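PDB 3SYJ: adhesion and penetration protein autotransporter from Haemophilus influenzae, which promotes bacterial adherence and invasion by binding a host cell structure, self-associates, and is probably a serine protease. Local coordinates for residues Q66-V71 with V80-E85; V431-Q436 with Q444-I449. All coordinates share one frame; numbering follows the deposited sequence.

Interaction 1. Residues Q66-V71 with V80-E85; sequences QYIVSV and VDFGAE
Ile-68 meets Val-80 and Phe-82 in a small, buried, wholly apolar contact. Its tight point lies between two methyl groups. CD1 of Ile-68 and CG1 of Val-80 approach tip to tip at 4.0 Å. Ile-68 places CG1 between its backbone N and its carbonyl carbon (chi1 54°). From there the chain runs on extended, with chi2 at 173°, which carries CD1 across to Val-80. The other branch of Ile-68 serves the ring. CG2 comes up to the edge of Phe-82, near the ring plane, and stands 4.4 Å from CZ. This second touch is looser than the first. The two backbones are well apart: CA of Ile-68 and CA of Val-80 are 9.1 Å from each other. The segments are therefore not paired strands. Both belong to the peptidase S6 part of the passenger domain, a member of the chymotrypsin-like PA clan. Strand 67-69 pairs antiparallel with strand 61-64, and Val-80 lies on the short strand 79-80. Leu-121 touches both Ile-68 and Val-80 and adds to the apolar packing. Asp-81, between the buried Val-80 and Phe-82, is partly exposed. Past Phe-82 the chain leaves strand 67-69 altogether. At Gly-83 the backbone angles would press a CB against the carbonyl O of Phe-82, which calls for glycine. Glu-85, also partly exposed, forms a salt bridge with Lys-19.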
loop_
_atom_site.group_PDB
_atom_site.type_symbol
_atom_site.label_atom_id
_atom_site.label_comp_id
_atom_site.label_asym_id
_atom_site.label_seq_id
_atom_site.Cartn_x
_atom_site.Cartn_y
_atom_site.Cartn_z
ATOM N N GLN A 66 37.490 -42.474 -32.722
ATOM C CA GLN A 66 37.119 -43.789 -33.247
ATOM C C GLN A 66 38.080 -44.898 -32.820
ATOM O O GLN A 66 38.250 -45.877 -33.538
ATOM C CB GLN A 66 36.967 -43.764 -34.780
ATOM C CG GLN A 66 38.222 -43.344 -35.560
ATOM C CD GLN A 66 38.070 -43.484 -37.088
ATOM O OE1 GLN A 66 37.192 -44.203 -37.579
ATOM N NE2 GLN A 66 38.937 -42.799 -37.836
ATOM N N TYR A 67 38.709 -44.749 -31.656
ATOM C CA TYR A 67 39.623 -45.779 -31.158
ATOM C C TYR A 67 39.392 -46.150 -29.690
ATOM O O TYR A 67 39.109 -45.295 -28.851
ATOM C CB TYR A 67 41.083 -45.371 -31.360
ATOM C CG TYR A 67 41.483 -45.213 -32.801
ATOM C CD1 TYR A 67 42.043 -46.269 -33.504
ATOM C CD2 TYR A 67 41.305 -44.003 -33.460
ATOM C CE1 TYR A 67 42.413 -46.125 -34.822
ATOM C CE2 TYR A 67 41.669 -43.847 -34.780
ATOM C CZ TYR A 67 42.223 -44.911 -35.457
ATOM O OH TYR A 67 42.588 -44.764 -36.773
ATOM N N ILE A 68 39.514 -47.438 -29.393
ATOM C CA ILE A 68 39.434 -47.918 -28.022
ATOM C C ILE A 68 40.704 -48.670 -27.680
ATOM O O ILE A 68 41.563 -48.892 -28.542
ATOM C CB ILE A 68 38.229 -48.847 -27.810
ATOM C CG1 ILE A 68 38.245 -49.989 -28.831
ATOM C CG2 ILE A 68 36.935 -48.052 -27.893
ATOM C CD1 ILE A 68 37.180 -51.036 -28.589
ATOM N N VAL A 69 40.828 -49.053 -26.415
ATOM C CA VAL A 69 41.981 -49.821 -25.952
ATOM C C VAL A 69 41.499 -50.976 -25.084
ATOM O O VAL A 69 40.528 -50.837 -24.339
ATOM C CB VAL A 69 42.975 -48.944 -25.173
ATOM C CG1 VAL A 69 42.437 -48.607 -23.789
ATOM C CG2 VAL A 69 44.313 -49.640 -25.062
ATOM N N SER A 70 42.164 -52.120 -25.205
ATOM C CA SER A 70 41.813 -53.319 -24.446
ATOM C C SER A 70 42.944 -54.330 -24.595
ATOM O O SER A 70 43.971 -54.010 -25.185
ATOM C CB SER A 70 40.496 -53.911 -24.953
ATOM O OG SER A 70 40.012 -54.917 -24.086
ATOM N N VAL A 71 42.773 -55.538 -24.060
ATOM C CA VAL A 71 43.781 -56.584 -24.240
ATOM C C VAL A 71 43.499 -57.406 -25.505
ATOM O O VAL A 71 42.341 -57.627 -25.873
ATOM C CB VAL A 71 43.900 -57.537 -22.992
ATOM C CG1 VAL A 71 44.553 -56.822 -21.809
ATOM C CG2 VAL A 71 42.544 -58.117 -22.602
ATOM N N VAL A 80 31.300 -52.135 -29.397
ATOM C CA VAL A 80 31.137 -51.553 -28.072
ATOM C C VAL A 80 29.990 -50.563 -28.094
ATOM O O VAL A 80 29.578 -50.109 -29.161
ATOM C CB VAL A 80 32.421 -50.836 -27.590
ATOM C CG1 VAL A 80 33.517 -51.854 -27.277
ATOM C CG2 VAL A 80 32.900 -49.831 -28.624
ATOM N N ASP A 81 29.462 -50.227 -26.923
ATOM C CA ASP A 81 28.498 -49.138 -26.839
ATOM C C ASP A 81 28.710 -48.338 -25.567
ATOM O O ASP A 81 29.439 -48.767 -24.677
ATOM C CB ASP A 81 27.047 -49.637 -26.969
ATOM C CG ASP A 81 26.667 -50.639 -25.900
ATOM O OD1 ASP A 81 27.558 -51.094 -25.147
ATOM O OD2 ASP A 81 25.469 -50.981 -25.821
ATOM N N PHE A 82 28.068 -47.180 -25.483
ATOM C CA PHE A 82 28.349 -46.228 -24.421
ATOM C C PHE A 82 27.070 -45.600 -23.906
ATOM O O PHE A 82 26.015 -45.743 -24.517
ATOM C CB PHE A 82 29.273 -45.124 -24.938
ATOM C CG PHE A 82 30.564 -45.633 -25.511
ATOM C CD1 PHE A 82 31.667 -45.836 -24.697
ATOM C CD2 PHE A 82 30.676 -45.905 -26.866
ATOM C CE1 PHE A 82 32.861 -46.307 -25.222
ATOM C CE2 PHE A 82 31.857 -46.375 -27.399
ATOM C CZ PHE A 82 32.958 -46.574 -26.573
ATOM N N GLY A 83 27.168 -44.900 -22.781
ATOM C CA GLY A 83 26.032 -44.180 -22.240
ATOM C C GLY A 83 25.650 -44.657 -20.858
ATOM O O GLY A 83 26.510 -44.992 -20.041
ATOM N N ALA A 84 24.351 -44.689 -20.599
ATOM C CA ALA A 84 23.847 -45.095 -19.305
ATOM C C ALA A 84 23.254 -46.496 -19.371
ATOM O O ALA A 84 22.963 -47.011 -20.458
ATOM C CB ALA A 84 22.817 -44.101 -18.817
ATOM N N GLU A 85 23.098 -47.114 -18.203
ATOM C CA GLU A 85 22.563 -48.464 -18.104
ATOM C C GLU A 85 21.076 -48.413 -18.368
ATOM O O GLU A 85 20.444 -47.380 -18.161
ATOM C CB GLU A 85 22.788 -49.012 -16.691
ATOM C CG GLU A 85 21.880 -48.368 -15.637
ATOM C CD GLU A 85 22.183 -48.835 -14.217
ATOM O OE1 GLU A 85 22.991 -49.765 -14.055
ATOM O OE2 GLU A 85 21.611 -48.267 -13.263
#

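Interaction 2. Residues V431-Q436 with Q444-I449; sequences VILEQQ and QAFSEI
The contact lies where one coil of the passenger beta-helix passes into the next: from strand 430-433 of one coil a loop leads to 449-452, the first strand of the next. Leu-433 carries the packing, with each methyl going to a different place. CD1 meets CD1 of Ile-449 tip to tip at 3.8 Å. CD2 lies in the plane of the Phe-446 ring, at its edge, 3.7 Å from CE2. The same methyl is 3.9 Å from CB of Ala-445. Leu-433 has CG beside the backbone N and opposite the carbonyl carbon (chi1 -55°), and this directs the fork of the side chain across to the loop. Phe-446 starts off at an angle to strand 430-433, but its ring end swings nearer. The bent side chain of Gln-435 lies beside Ala-445, but the modelled fit is too close to be reliable. Ile-424, from the coil of Leu-433, touches Phe-446 and Ile-449; Val-458, from the following coil, touches Leu-433 and Ile-449. ND2 of Asn-420 donates a hydrogen bond to the carbonyl O of Ala-445. Inward-directed aliphatic and aromatic residues, stacked from coil to coil, are typical of the right-handed parallel beta-helix of autotransporter passengers.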
loop_
_atom_site.group_PDB
_atom_site.type_symbol
_atom_site.label_atom_id
_atom_site.label_comp_id
_atom_site.label_asym_id
_atom_site.label_seq_id
_atom_site.Cartn_x
_atom_site.Cartn_y
_atom_site.Cartn_z
ATOM N N VAL A 431 24.807 -28.053 -35.267
ATOM C CA VAL A 431 24.296 -28.466 -36.557
ATOM C C VAL A 431 23.112 -27.563 -36.806
ATOM O O VAL A 431 22.187 -27.504 -35.991
ATOM C CB VAL A 431 23.796 -29.912 -36.522
ATOM C CG1 VAL A 431 22.915 -30.204 -37.724
ATOM C CG2 VAL A 431 24.972 -30.887 -36.439
ATOM N N ILE A 432 23.155 -26.833 -37.916
ATOM C CA ILE A 432 22.034 -26.004 -38.339
ATOM C C ILE A 432 21.270 -26.757 -39.417
ATOM O O ILE A 432 21.863 -27.233 -40.383
ATOM C CB ILE A 432 22.519 -24.653 -38.906
ATOM C CG1 ILE A 432 23.312 -23.884 -37.843
ATOM C CG2 ILE A 432 21.349 -23.839 -39.400
ATOM C CD1 ILE A 432 23.973 -22.616 -38.364
ATOM N N LEU A 433 19.960 -26.882 -39.242
ATOM C CA LEU A 433 19.127 -27.582 -40.212
ATOM C C LEU A 433 18.489 -26.608 -41.183
ATOM O O LEU A 433 17.649 -25.796 -40.794
ATOM C CB LEU A 433 18.024 -28.370 -39.513
ATOM C CG LEU A 433 18.485 -29.367 -38.450
ATOM C CD1 LEU A 433 17.275 -30.042 -37.825
ATOM C CD2 LEU A 433 19.433 -30.387 -39.078
ATOM N N GLU A 434 18.890 -26.698 -42.447
ATOM C CA GLU A 434 18.244 -25.928 -43.503
ATOM C C GLU A 434 18.183 -26.692 -44.829
ATOM O O GLU A 434 18.574 -26.158 -45.865
ATOM C CB GLU A 434 18.945 -24.571 -43.700
ATOM C CG GLU A 434 17.997 -23.470 -44.187
ATOM C CD GLU A 434 18.686 -22.153 -44.499
ATOM O OE1 GLU A 434 19.872 -21.984 -44.148
ATOM O OE2 GLU A 434 18.030 -21.279 -45.103
ATOM N N GLN A 435 17.700 -27.935 -44.803
ATOM C CA GLN A 435 17.506 -28.683 -46.043
ATOM C C GLN A 435 16.625 -27.877 -46.965
ATOM O O GLN A 435 15.666 -27.250 -46.511
ATOM C CB GLN A 435 16.803 -30.019 -45.802
ATOM C CG GLN A 435 17.696 -31.147 -45.398
ATOM C CD GLN A 435 18.485 -31.738 -46.539
ATOM O OE1 GLN A 435 17.953 -32.421 -47.416
ATOM N NE2 GLN A 435 19.773 -31.508 -46.510
ATOM N N GLN A 436 16.943 -27.922 -48.256
ATOM C CA GLN A 436 16.115 -27.317 -49.294
ATOM C C GLN A 436 15.198 -28.360 -49.916
ATOM O O GLN A 436 15.600 -29.504 -50.121
ATOM C CB GLN A 436 16.990 -26.751 -50.407
ATOM C CG GLN A 436 18.284 -26.110 -49.959
ATOM C CD GLN A 436 18.087 -24.720 -49.398
ATOM O OE1 GLN A 436 17.555 -24.549 -48.300
ATOM N NE2 GLN A 436 18.532 -23.715 -50.146
ATOM N N GLN A 444 13.594 -32.968 -46.126
ATOM C CA GLN A 444 13.853 -33.619 -44.837
ATOM C C GLN A 444 15.345 -33.622 -44.545
ATOM O O GLN A 444 16.140 -34.125 -45.346
ATOM C CB GLN A 444 13.312 -35.048 -44.824
ATOM C CG GLN A 444 13.711 -35.860 -43.593
ATOM C CD GLN A 444 13.140 -37.268 -43.612
ATOM O OE1 GLN A 444 13.815 -38.225 -43.998
ATOM N NE2 GLN A 444 11.884 -37.398 -43.219
ATOM N N ALA A 445 15.728 -33.049 -43.408
ATOM C CA ALA A 445 17.143 -32.950 -43.051
ATOM C C ALA A 445 17.747 -34.301 -42.694
ATOM O O ALA A 445 18.832 -34.640 -43.153
ATOM C CB ALA A 445 17.331 -31.964 -41.919
ATOM N N PHE A 446 17.033 -35.065 -41.871
ATOM C CA PHE A 446 17.458 -36.404 -41.463
ATOM C C PHE A 446 16.236 -37.252 -41.121
ATOM O O PHE A 446 15.199 -36.726 -40.723
ATOM C CB PHE A 446 18.411 -36.338 -40.263
ATOM C CG PHE A 446 19.671 -35.554 -40.523
ATOM C CD1 PHE A 446 20.755 -36.143 -41.164
ATOM C CD2 PHE A 446 19.771 -34.231 -40.126
ATOM C CE1 PHE A 446 21.918 -35.423 -41.403
ATOM C CE2 PHE A 446 20.920 -33.502 -40.370
ATOM C CZ PHE A 446 21.998 -34.098 -41.007
ATOM N N SER A 447 16.348 -38.563 -41.278
ATOM C CA SER A 447 15.239 -39.442 -40.930
ATOM C C SER A 447 15.139 -39.602 -39.417
ATOM O O SER A 447 14.154 -40.124 -38.906
ATOM C CB SER A 447 15.421 -40.808 -41.575
ATOM O OG SER A 447 16.612 -41.404 -41.106
ATOM N N GLU A 448 16.163 -39.147 -38.706
ATOM C CA GLU A 448 16.226 -39.295 -37.257
ATOM C C GLU A 448 17.377 -38.440 -36.733
ATOM O O GLU A 448 18.455 -38.407 -37.331
ATOM C CB GLU A 448 16.437 -40.767 -36.900
ATOM C CG GLU A 448 16.275 -41.110 -35.433
ATOM C CD GLU A 448 16.324 -42.614 -35.175
ATOM O OE1 GLU A 448 17.306 -43.268 -35.602
ATOM O OE2 GLU A 448 15.381 -43.140 -34.543
ATOM N N ILE A 449 17.144 -37.744 -35.623
ATOM C CA ILE A 449 18.124 -36.796 -35.086
ATOM C C ILE A 449 18.254 -36.951 -33.572
ATOM O O ILE A 449 17.261 -36.887 -32.851
ATOM C CB ILE A 449 17.737 -35.326 -35.410
ATOM C CG1 ILE A 449 17.607 -35.109 -36.920
ATOM C CG2 ILE A 449 18.744 -34.352 -34.821
ATOM C CD1 ILE A 449 16.872 -33.824 -37.288
#

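In the fold
Interaction 1 and interaction 2 come in series along the chain, the first closing before the second opens. Their centres are 28 Å apart, their nearest atoms about 14 Å, and they do not touch. They share no sheet. Interaction 1 lies in the N-terminal protease part, where strand 67-69 belongs to a small antiparallel pair. Interaction 2 lies between two faces of the beta-helix, each built of parallel strands, one with strand 430-433 and the other with strand 449-452. The two parts meet nearby: Glu-448 of interaction 2 touches His-92 of the protease part. Glu-85 of interaction 1 also hydrogen-bonds the backbone N of Tyr-598. The protease part sits against the long beta-helical stem within one passenger domain.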